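Local coordinates for protein anaerobically-induced outer membrane porin OprE (Pseudomonas aeruginosa, PDB 4FRX) that probably acts as an outer-membrane porin of the OprD family, a beta-barrel through which small solutes would cross the membrane, at residues Y264-S267 with G268-S272; S321-L325 with I326-Q330; F334-A337 with G338-T341. All blocks are in the same frame, centred on the assembly; numbering follows the deposited sequence.

Contact 1. Residues Y264-S267 with G268-S272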
ATOM      1  N   TYR A 264      12.940  12.452 -16.255  1.00 10.92           N
ATOM      2  CA  TYR A 264      11.903  11.414 -16.201  1.00 12.13           C
ATOM      3  C   TYR A 264      12.552  10.039 -16.080  1.00 14.55           C
ATOM      4  O   TYR A 264      12.639   9.285 -17.051  1.00 10.91           O
ATOM      5  CB  TYR A 264      10.934  11.501 -17.388  1.00 16.47           C
ATOM      6  CG  TYR A 264      10.053  12.727 -17.286  1.00 15.60           C
ATOM      7  CD1 TYR A 264      10.541  13.976 -17.637  1.00 20.82           C
ATOM      8  CD2 TYR A 264       8.755  12.640 -16.783  1.00 14.69           C
ATOM      9  CE1 TYR A 264       9.765  15.109 -17.518  1.00 29.25           C
ATOM     10  CE2 TYR A 264       7.957  13.774 -16.664  1.00 22.25           C
ATOM     11  CZ  TYR A 264       8.476  15.006 -17.039  1.00 27.40           C
ATOM     12  OH  TYR A 264       7.720  16.147 -16.938  1.00 28.50           O
ATOM     13  N   VAL A 265      13.005   9.730 -14.868  1.00 11.81           N
ATOM     14  CA  VAL A 265      13.832   8.555 -14.628  1.00 11.00           C
ATOM     15  C   VAL A 265      13.387   7.759 -13.409  1.00 12.41           C
ATOM     16  O   VAL A 265      12.708   8.271 -12.516  1.00 13.22           O
ATOM     17  CB  VAL A 265      15.311   8.941 -14.420  1.00 14.35           C
ATOM     18  CG1 VAL A 265      15.937   9.489 -15.714  1.00  8.38           C
ATOM     19  CG2 VAL A 265      15.450   9.949 -13.265  1.00 17.50           C
ATOM     20  N   SER A 266      13.805   6.498 -13.380  1.00 10.25           N
ATOM     21  CA  SER A 266      13.548   5.614 -12.257  1.00  8.80           C
ATOM     22  C   SER A 266      14.880   5.241 -11.642  1.00  7.92           C
ATOM     23  O   SER A 266      15.884   5.105 -12.349  1.00  6.40           O
ATOM     24  CB  SER A 266      12.880   4.333 -12.763  1.00 14.67           C
ATOM     25  OG  SER A 266      12.954   3.300 -11.792  1.00 11.90           O
ATOM     26  N   SER A 267      14.894   5.041 -10.331  1.00  8.32           N
ATOM     27  CA  SER A 267      16.034   4.394  -9.695  1.00  8.30           C
ATOM     28  C   SER A 267      16.224   2.973 -10.246  1.00  9.30           C
ATOM     29  O   SER A 267      15.267   2.301 -10.626  1.00  7.34           O
ATOM     30  CB  SER A 267      15.837   4.331  -8.173  1.00  9.89           C
ATOM     31  OG  SER A 267      15.849   5.632  -7.608  1.00 21.79           O
ATOM     32  N   GLY A 268      17.474   2.541 -10.297  1.00  6.35           N
ATOM     33  CA  GLY A 268      17.839   1.221 -10.770  1.00  7.42           C
ATOM     34  C   GLY A 268      19.360   1.203 -10.804  1.00 13.22           C
ATOM     35  O   GLY A 268      19.999   2.001 -10.121  1.00 12.00           O
ATOM     36  N   TYR A 269      19.944   0.304 -11.587  1.00  9.74           N
ATOM     37  CA  TYR A 269      21.388   0.326 -11.787  1.00  7.61           C
ATOM     38  C   TYR A 269      21.698   0.069 -13.255  1.00 10.98           C
ATOM     39  O   TYR A 269      21.264  -0.931 -13.827  1.00 12.31           O
ATOM     40  CB  TYR A 269      22.142  -0.651 -10.875  1.00 10.02           C
ATOM     41  CG  TYR A 269      23.627  -0.417 -11.024  1.00 14.18           C
ATOM     42  CD1 TYR A 269      24.207   0.751 -10.526  1.00 14.47           C
ATOM     43  CD2 TYR A 269      24.434  -1.305 -11.727  1.00 10.44           C
ATOM     44  CE1 TYR A 269      25.543   1.013 -10.694  1.00  8.03           C
ATOM     45  CE2 TYR A 269      25.791  -1.043 -11.898  1.00 15.91           C
ATOM     46  CZ  TYR A 269      26.327   0.125 -11.382  1.00 10.23           C
ATOM     47  OH  TYR A 269      27.668   0.423 -11.531  1.00 15.03           O
ATOM     48  N   TYR A 270      22.435   0.984 -13.871  1.00  8.35           N
ATOM     49  CA  TYR A 270      22.568   0.971 -15.327  1.00 10.80           C
ATOM     50  C   TYR A 270      24.001   0.910 -15.782  1.00 15.56           C
ATOM     51  O   TYR A 270      24.294   1.215 -16.936  1.00 17.57           O
ATOM     52  CB  TYR A 270      21.879   2.208 -15.929  1.00 15.91           C
ATOM     53  CG  TYR A 270      20.428   2.301 -15.529  1.00 12.91           C
ATOM     54  CD1 TYR A 270      20.063   2.857 -14.305  1.00 12.79           C
ATOM     55  CD2 TYR A 270      19.421   1.792 -16.354  1.00  8.38           C
ATOM     56  CE1 TYR A 270      18.742   2.925 -13.922  1.00 12.88           C
ATOM     57  CE2 TYR A 270      18.098   1.850 -15.972  1.00 10.39           C
ATOM     58  CZ  TYR A 270      17.762   2.415 -14.758  1.00 10.84           C
ATOM     59  OH  TYR A 270      16.441   2.498 -14.367  1.00  8.97           O
ATOM     60  N   GLY A 271      24.890   0.521 -14.873  1.00 11.82           N
ATOM     61  CA  GLY A 271      26.310   0.423 -15.181  1.00 12.68           C
ATOM     62  C   GLY A 271      27.059   1.720 -14.939  1.00 10.66           C
ATOM     63  O   GLY A 271      26.461   2.800 -14.888  1.00 10.77           O
ATOM     64  N   SER A 272      28.374   1.611 -14.768  1.00 10.60           N
ATOM     65  CA  SER A 272      29.236   2.786 -14.612  1.00 15.91           C
ATOM     66  C   SER A 272      28.842   3.756 -13.493  1.00 11.82           C
ATOM     67  O   SER A 272      29.123   4.954 -13.580  1.00 19.17           O
ATOM     68  CB  SER A 272      29.305   3.553 -15.937  1.00 24.14           C
ATOM     69  OG  SER A 272      29.782   2.712 -16.971  1.00 23.77           O
TER
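Tyr-270 folds back over the strand end that precedes it, so that its hydroxyl lies beside the carbonyl of Ser-266: a local, partly buried contact in the long connection between strands 237-250 and 280-292 of the barrel. The evidence for the fold-back is directional. The CB of Tyr-270 points toward 264-267, and chi1 of -56° sets CG beside its own backbone N, which lays the ring along the direction of the preceding residues. Its leading atom is OH, 3.3 Å from Ser-266 O, while CE1 of the same ring follows at 3.9 Å from that oxygen. The carbonyl oxygen stands oblique to the ring. No hydrogen bond joins Tyr-270 OH to Ser-266 O; the hydroxyl is hydrogen-bonded instead to the backbone O of Glu-278. Ser-266 makes its own internal link, OG donating to Ser-267 O over 2.8 Å, with the donor tilted 26° from the carbonyl plane. Gly-268, the first residue after the strand, is nearly fully extended (phi 174°, psi -159°). Backbone hydrogen bonds of Ser-266 with Gly-277 and of Gly-268 with Thr-275 pair this chain with the returning limb of a small two-stranded hairpin. The chemistry is therefore that of a tyrosine whose polar hold comes from Glu-278 O, while its ring edge packs near Ser-267 C and its hydroxyl is merely close to Ser-266 O.

Contact 2. Residues S321-L325 with I326-Q330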
ATOM      1  N   SER A 321       4.323   4.929   0.657  1.00 11.29           N
ATOM      2  CA  SER A 321       4.053   4.272  -0.613  1.00  9.89           C
ATOM      3  C   SER A 321       3.939   2.790  -0.339  1.00 13.30           C
ATOM      4  O   SER A 321       4.556   2.285   0.596  1.00 15.12           O
ATOM      5  CB  SER A 321       5.198   4.510  -1.598  1.00 17.42           C
ATOM      6  OG  SER A 321       6.403   3.922  -1.121  1.00 20.36           O
ATOM      7  N   THR A 322       3.169   2.099  -1.167  1.00 12.19           N
ATOM      8  CA  THR A 322       3.017   0.648  -1.034  1.00 10.64           C
ATOM      9  C   THR A 322       3.209  -0.032  -2.381  1.00 10.01           C
ATOM     10  O   THR A 322       2.565   0.339  -3.357  1.00 13.59           O
ATOM     11  CB  THR A 322       1.633   0.290  -0.470  1.00 17.70           C
ATOM     12  OG1 THR A 322       1.537   0.757   0.883  1.00 16.89           O
ATOM     13  CG2 THR A 322       1.414  -1.231  -0.493  1.00 15.48           C
ATOM     14  N   ALA A 323       4.122  -0.997  -2.438  1.00  9.90           N
ATOM     15  CA  ALA A 323       4.272  -1.833  -3.633  1.00 11.44           C
ATOM     16  C   ALA A 323       3.522  -3.140  -3.382  1.00 13.20           C
ATOM     17  O   ALA A 323       3.561  -3.680  -2.265  1.00 12.13           O
ATOM     18  CB  ALA A 323       5.744  -2.110  -3.935  1.00 11.35           C
ATOM     19  N   TYR A 324       2.842  -3.652  -4.401  1.00  7.87           N
ATOM     20  CA  TYR A 324       2.125  -4.922  -4.235  1.00  8.46           C
ATOM     21  C   TYR A 324       3.071  -6.116  -4.439  1.00 12.84           C
ATOM     22  O   TYR A 324       2.871  -6.966  -5.315  1.00 12.45           O
ATOM     23  CB  TYR A 324       0.890  -5.006  -5.147  1.00  7.75           C
ATOM     24  CG  TYR A 324       0.001  -6.182  -4.800  1.00  7.79           C
ATOM     25  CD1 TYR A 324      -0.589  -6.281  -3.536  1.00 10.05           C
ATOM     26  CD2 TYR A 324      -0.220  -7.219  -5.713  1.00 10.31           C
ATOM     27  CE1 TYR A 324      -1.386  -7.362  -3.196  1.00 13.76           C
ATOM     28  CE2 TYR A 324      -1.031  -8.308  -5.380  1.00  6.04           C
ATOM     29  CZ  TYR A 324      -1.606  -8.371  -4.122  1.00 13.29           C
ATOM     30  OH  TYR A 324      -2.411  -9.444  -3.781  1.00 15.20           O
ATOM     31  N   LEU A 325       4.110  -6.152  -3.612  1.00  8.57           N
ATOM     32  CA  LEU A 325       5.105  -7.213  -3.615  1.00  7.62           C
ATOM     33  C   LEU A 325       5.004  -7.972  -2.295  1.00  7.90           C
ATOM     34  O   LEU A 325       4.733  -7.372  -1.242  1.00 10.00           O
ATOM     35  CB  LEU A 325       6.520  -6.606  -3.747  1.00  9.32           C
ATOM     36  CG  LEU A 325       6.851  -5.794  -5.014  1.00 10.55           C
ATOM     37  CD1 LEU A 325       8.246  -5.148  -4.939  1.00  9.87           C
ATOM     38  CD2 LEU A 325       6.720  -6.644  -6.291  1.00 11.90           C
ATOM     39  N   ILE A 326       5.273  -9.277  -2.335  1.00 10.03           N
ATOM     40  CA  ILE A 326       5.304 -10.085  -1.115  1.00  9.97           C
ATOM     41  C   ILE A 326       6.389  -9.667  -0.135  1.00 11.50           C
ATOM     42  O   ILE A 326       6.408 -10.121   1.025  1.00 10.23           O
ATOM     43  CB  ILE A 326       5.404 -11.611  -1.403  1.00 11.60           C
ATOM     44  CG1 ILE A 326       6.683 -11.958  -2.169  1.00  8.46           C
ATOM     45  CG2 ILE A 326       4.154 -12.094  -2.143  1.00 13.01           C
ATOM     46  CD1 ILE A 326       6.926 -13.478  -2.291  1.00 11.67           C
ATOM     47  N   THR A 327       7.263  -8.781  -0.601  1.00  9.82           N
ATOM     48  CA  THR A 327       8.381  -8.274   0.183  1.00  9.77           C
ATOM     49  C   THR A 327       8.153  -6.846   0.701  1.00 11.98           C
ATOM     50  O   THR A 327       9.057  -6.245   1.268  1.00 14.09           O
ATOM     51  CB  THR A 327       9.679  -8.290  -0.644  1.00  7.86           C
ATOM     52  OG1 THR A 327       9.513  -7.468  -1.813  1.00  8.96           O
ATOM     53  CG2 THR A 327      10.039  -9.718  -1.063  1.00  7.00           C
ATOM     54  N   ASP A 328       6.953  -6.300   0.520  1.00 10.98           N
ATOM     55  CA  ASP A 328       6.675  -4.965   1.046  1.00 10.13           C
ATOM     56  C   ASP A 328       6.359  -5.135   2.521  1.00  9.94           C
ATOM     57  O   ASP A 328       5.271  -5.564   2.877  1.00 13.18           O
ATOM     58  CB  ASP A 328       5.516  -4.281   0.310  1.00 14.69           C
ATOM     59  CG  ASP A 328       5.310  -2.822   0.751  1.00 23.69           C
ATOM     60  OD1 ASP A 328       5.113  -2.564   1.956  1.00 22.13           O
ATOM     61  OD2 ASP A 328       5.333  -1.923  -0.116  1.00 22.05           O
ATOM     62  N   VAL A 329       7.327  -4.792   3.366  1.00 11.12           N
ATOM     63  CA  VAL A 329       7.258  -5.066   4.799  1.00  9.31           C
ATOM     64  C   VAL A 329       7.424  -3.766   5.594  1.00 18.62           C
ATOM     65  O   VAL A 329       7.194  -2.683   5.062  1.00 14.13           O
ATOM     66  CB  VAL A 329       8.280  -6.152   5.220  1.00  8.61           C
ATOM     67  CG1 VAL A 329       7.898  -7.497   4.593  1.00  9.71           C
ATOM     68  CG2 VAL A 329       9.688  -5.778   4.763  1.00 12.15           C
ATOM     69  N   GLN A 330       7.794  -3.863   6.866  1.00 12.58           N
ATOM     70  CA  GLN A 330       7.661  -2.702   7.742  1.00 14.20           C
ATOM     71  C   GLN A 330       8.636  -1.593   7.379  1.00 10.66           C
ATOM     72  O   GLN A 330       8.279  -0.415   7.379  1.00 15.19           O
ATOM     73  CB  GLN A 330       7.797  -3.100   9.224  1.00 12.85           C
ATOM     74  CG  GLN A 330       7.631  -1.930  10.174  1.00  9.98           C
ATOM     75  CD  GLN A 330       7.712  -2.334  11.636  1.00 16.00           C
ATOM     76  OE1 GLN A 330       7.531  -3.504  11.979  1.00 13.61           O
ATOM     77  NE2 GLN A 330       7.983  -1.355  12.509  1.00 14.59           N
TER
HETATM   78  O   HOH W   1       3.736  -0.355   2.443  1.00 18.42           O
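The backbone reverses in a type I beta turn from Leu-325 to Asp-328, closed by Asp-328 N donating to Leu-325 O over 3.0 Å at an N-H...O angle of 165°; just ahead of it Tyr-324 centres an inverse gamma turn, with a weak bond from Leu-325 N to Ala-323 O. Across this double bend the Asp-328 side chain reaches back to the incoming limb. Its CG is anti to the backbone N (chi1 -174°), which carries the carboxylate past the turn to the peptide of Ala-323. There OD2 accepts from Ala-323 N at 2.8 Å, on its anti side and 31° out of the carboxylate plane. The same oxygen lies 4.0 Å from CG2 of Thr-322, whose side chain crosses that of Asp-328 at about a right angle. OD2 also receives a salt bridge from Lys-333, so a backbone amide and an ammonium group share one acceptor. The other carboxylate oxygen, OD1, accepts a hydrogen bond from a water 2.6 Å away, and this water also lies 2.9 Å from Thr-322 OG1. Both oxygens of the aspartate are thus engaged with the 321-325 limb, one directly and one through water. Within the turn, Leu-325 CB approaches Thr-327 OG1 at 3.7 Å; that hydroxyl has its polar partners outside, the backbone O of Lys-333 and the side chain of Gln-302. The arrangement is an inverse gamma turn followed by a type I beta turn, spanned by an aspartate-to-backbone hydrogen bond, in the long loop between strands 295-305 and 340-349. Lying about 7 Å, centre to centre, from the middle of the chain, it is consistent with a loop folded into the barrel, as in porins whose inward loops narrow the channel.

Contact 3. Residues F334-A337 with G338-T341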
ATOM      1  N   PHE A 334      12.438  -4.519  -0.585  1.00  9.79           N
ATOM      2  CA  PHE A 334      13.252  -5.452  -1.388  1.00 10.69           C
ATOM      3  C   PHE A 334      12.944  -5.335  -2.884  1.00  8.89           C
ATOM      4  O   PHE A 334      12.818  -6.329  -3.587  1.00  8.79           O
ATOM      5  CB  PHE A 334      13.060  -6.894  -0.883  1.00  9.37           C
ATOM      6  CG  PHE A 334      13.489  -7.077   0.539  1.00  7.45           C
ATOM      7  CD1 PHE A 334      12.716  -6.562   1.579  1.00  9.16           C
ATOM      8  CD2 PHE A 334      14.677  -7.715   0.839  1.00  8.42           C
ATOM      9  CE1 PHE A 334      13.118  -6.690   2.902  1.00 11.04           C
ATOM     10  CE2 PHE A 334      15.088  -7.857   2.157  1.00 13.88           C
ATOM     11  CZ  PHE A 334      14.310  -7.339   3.194  1.00 10.37           C
ATOM     12  N   GLN A 335      12.862  -4.096  -3.350  1.00  4.79           N
ATOM     13  CA  GLN A 335      12.314  -3.787  -4.655  1.00 12.67           C
ATOM     14  C   GLN A 335      13.382  -3.310  -5.627  1.00 11.61           C
ATOM     15  O   GLN A 335      13.069  -2.841  -6.717  1.00 14.09           O
ATOM     16  CB  GLN A 335      11.204  -2.738  -4.501  1.00 16.49           C
ATOM     17  CG  GLN A 335      11.658  -1.277  -4.470  1.00 11.70           C
ATOM     18  CD  GLN A 335      12.608  -0.935  -3.323  1.00 21.21           C
ATOM     19  OE1 GLN A 335      12.788  -1.710  -2.379  1.00 13.75           O
ATOM     20  NE2 GLN A 335      13.229   0.244  -3.409  1.00 19.24           N
ATOM     21  N   ARG A 336      14.647  -3.466  -5.241  1.00 11.91           N
ATOM     22  CA  ARG A 336      15.762  -2.886  -5.986  1.00 17.47           C
ATOM     23  C   ARG A 336      16.142  -3.723  -7.196  1.00 14.70           C
ATOM     24  O   ARG A 336      16.006  -4.939  -7.180  1.00 12.38           O
ATOM     25  CB  ARG A 336      16.989  -2.746  -5.082  1.00 17.42           C
ATOM     26  CG  ARG A 336      16.716  -2.017  -3.759  1.00 13.86           C
ATOM     27  CD  ARG A 336      17.943  -2.128  -2.859  1.00 23.41           C
ATOM     28  NE  ARG A 336      17.612  -2.031  -1.439  1.00 34.39           N
ATOM     29  CZ  ARG A 336      17.571  -0.891  -0.754  1.00 40.24           C
ATOM     30  NH1 ARG A 336      17.840   0.261  -1.359  1.00 42.56           N
ATOM     31  NH2 ARG A 336      17.263  -0.904   0.536  1.00 27.56           N
ATOM     32  N   ALA A 337      16.629  -3.058  -8.238  1.00  8.48           N
ATOM     33  CA  ALA A 337      17.081  -3.733  -9.459  1.00  7.59           C
ATOM     34  C   ALA A 337      17.984  -4.936  -9.198  1.00  8.41           C
ATOM     35  O   ALA A 337      19.006  -4.810  -8.530  1.00  7.87           O
ATOM     36  CB  ALA A 337      17.811  -2.743 -10.368  1.00  6.10           C
ATOM     37  N   GLY A 338      17.587  -6.096  -9.729  1.00  8.21           N
ATOM     38  CA  GLY A 338      18.378  -7.309  -9.634  1.00  8.86           C
ATOM     39  C   GLY A 338      18.093  -8.184  -8.431  1.00 11.50           C
ATOM     40  O   GLY A 338      18.483  -9.343  -8.402  1.00  9.41           O
ATOM     41  N   GLU A 339      17.378  -7.653  -7.451  1.00  8.78           N
ATOM     42  CA  GLU A 339      17.302  -8.300  -6.146  1.00  6.30           C
ATOM     43  C   GLU A 339      16.454  -9.589  -6.153  1.00  7.01           C
ATOM     44  O   GLU A 339      15.325  -9.598  -6.630  1.00  6.29           O
ATOM     45  CB  GLU A 339      16.760  -7.304  -5.120  1.00 12.92           C
ATOM     46  CG  GLU A 339      16.893  -7.748  -3.671  1.00 11.02           C
ATOM     47  CD  GLU A 339      16.581  -6.632  -2.685  1.00 10.77           C
ATOM     48  OE1 GLU A 339      16.071  -5.556  -3.099  1.00  9.02           O
ATOM     49  OE2 GLU A 339      16.858  -6.830  -1.480  1.00 11.76           O
ATOM     50  N   ARG A 340      17.020 -10.669  -5.622  1.00 10.23           N
ATOM     51  CA  ARG A 340      16.263 -11.885  -5.365  1.00 12.90           C
ATOM     52  C   ARG A 340      16.083 -11.976  -3.870  1.00  7.97           C
ATOM     53  O   ARG A 340      17.034 -11.771  -3.132  1.00 10.82           O
ATOM     54  CB  ARG A 340      17.043 -13.119  -5.833  1.00 12.75           C
ATOM     55  CG  ARG A 340      17.145 -13.288  -7.334  1.00 13.24           C
ATOM     56  CD  ARG A 340      18.461 -12.786  -7.903  1.00 15.89           C
ATOM     57  NE  ARG A 340      18.568 -13.189  -9.308  1.00 16.21           N
ATOM     58  CZ  ARG A 340      17.964 -12.551 -10.303  1.00 21.60           C
ATOM     59  NH1 ARG A 340      18.087 -12.992 -11.544  1.00 23.39           N
ATOM     60  NH2 ARG A 340      17.228 -11.469 -10.052  1.00 21.12           N
ATOM     61  N   THR A 341      14.875 -12.331  -3.425  1.00 10.18           N
ATOM     62  CA  THR A 341      14.557 -12.321  -2.007  1.00  8.48           C
ATOM     63  C   THR A 341      13.824 -13.597  -1.608  1.00  4.37           C
ATOM     64  O   THR A 341      12.824 -13.942  -2.211  1.00  8.57           O
ATOM     65  CB  THR A 341      13.671 -11.102  -1.655  1.00  8.54           C
ATOM     66  OG1 THR A 341      14.319  -9.898  -2.087  1.00 13.81           O
ATOM     67  CG2 THR A 341      13.431 -11.007  -0.158  1.00  8.13           C
TER
HETATM   68  O   HOH W   2      13.311  -8.992  -4.491  1.00 11.25           O
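Glu-339 carries its CG anti to the backbone N (chi1 -168°) and stays extended beyond it (chi2 169°), a shape that sends the carboxylate back across the turn to the backbone and ring of Phe-334 and to the amide of Arg-336. The turn itself is type II, from Arg-336 to Glu-339, and is closed by Glu-339 N donating to Arg-336 O at 3.1 Å. Gly-338 occupies its third position with a positive phi of 91°, as is common at that position of a type II turn. The two oxygens of the carboxylate have different neighbours. OE1 accepts a weak hydrogen bond from Arg-336 N at 3.3 Å and also runs beside the aliphatic part of that arginine, 3.6 Å from its CB. OE2 approaches CD2 of the Phe-334 ring at 3.3 Å, obliquely to the ring. From the strand 340-349, Thr-341 meets the same phenylalanine, OG1 standing 3.5 Å from Phe-334 CB and CG2 packing near CD2. A water bridges the limbs: it donates to Phe-334 O and Glu-339 O and accepts from Thr-341 OG1 at 2.8 Å. The Arg-336 guanidinium looks elsewhere, forming a salt bridge through NH2 with Glu-379, while its NE remains 4.2 Å from Glu-339 OE1, beyond salt-bridge range. Glu-379 OE1 also lies close to Glu-339 OE2. A largely buried carboxylate so near a second one, with a weak amide bond and a more distant arginine for compensation, may have a raised proton affinity, and the positive charge of Arg-336 would partly offset the mutual repulsion of the two glutamates.

From the N terminus, contact 1 comes first, in the connection between strands 237-250 and 280-292, where the chain leaves the short strand 266-267 on its way to strand 276-277. The chain then builds strands 280-292 and 295-305 before entering the long loop in which contact 2 forms its turn. Contact 3 closes the last turn of that loop and leads into strand 340-349. The three follow in series; none crosses or encloses another. Contacts 2 and 3 touch, with Thr-327 CB 3.7 Å from Phe-334 CB, joining the loop's inward part to its return. Contact 1 meets contact 3 where Gly-268 and Tyr-269 pack on Ala-337, tying two separate loops together, whereas contacts 1 and 2 remain about 12 Å apart at their nearest atoms.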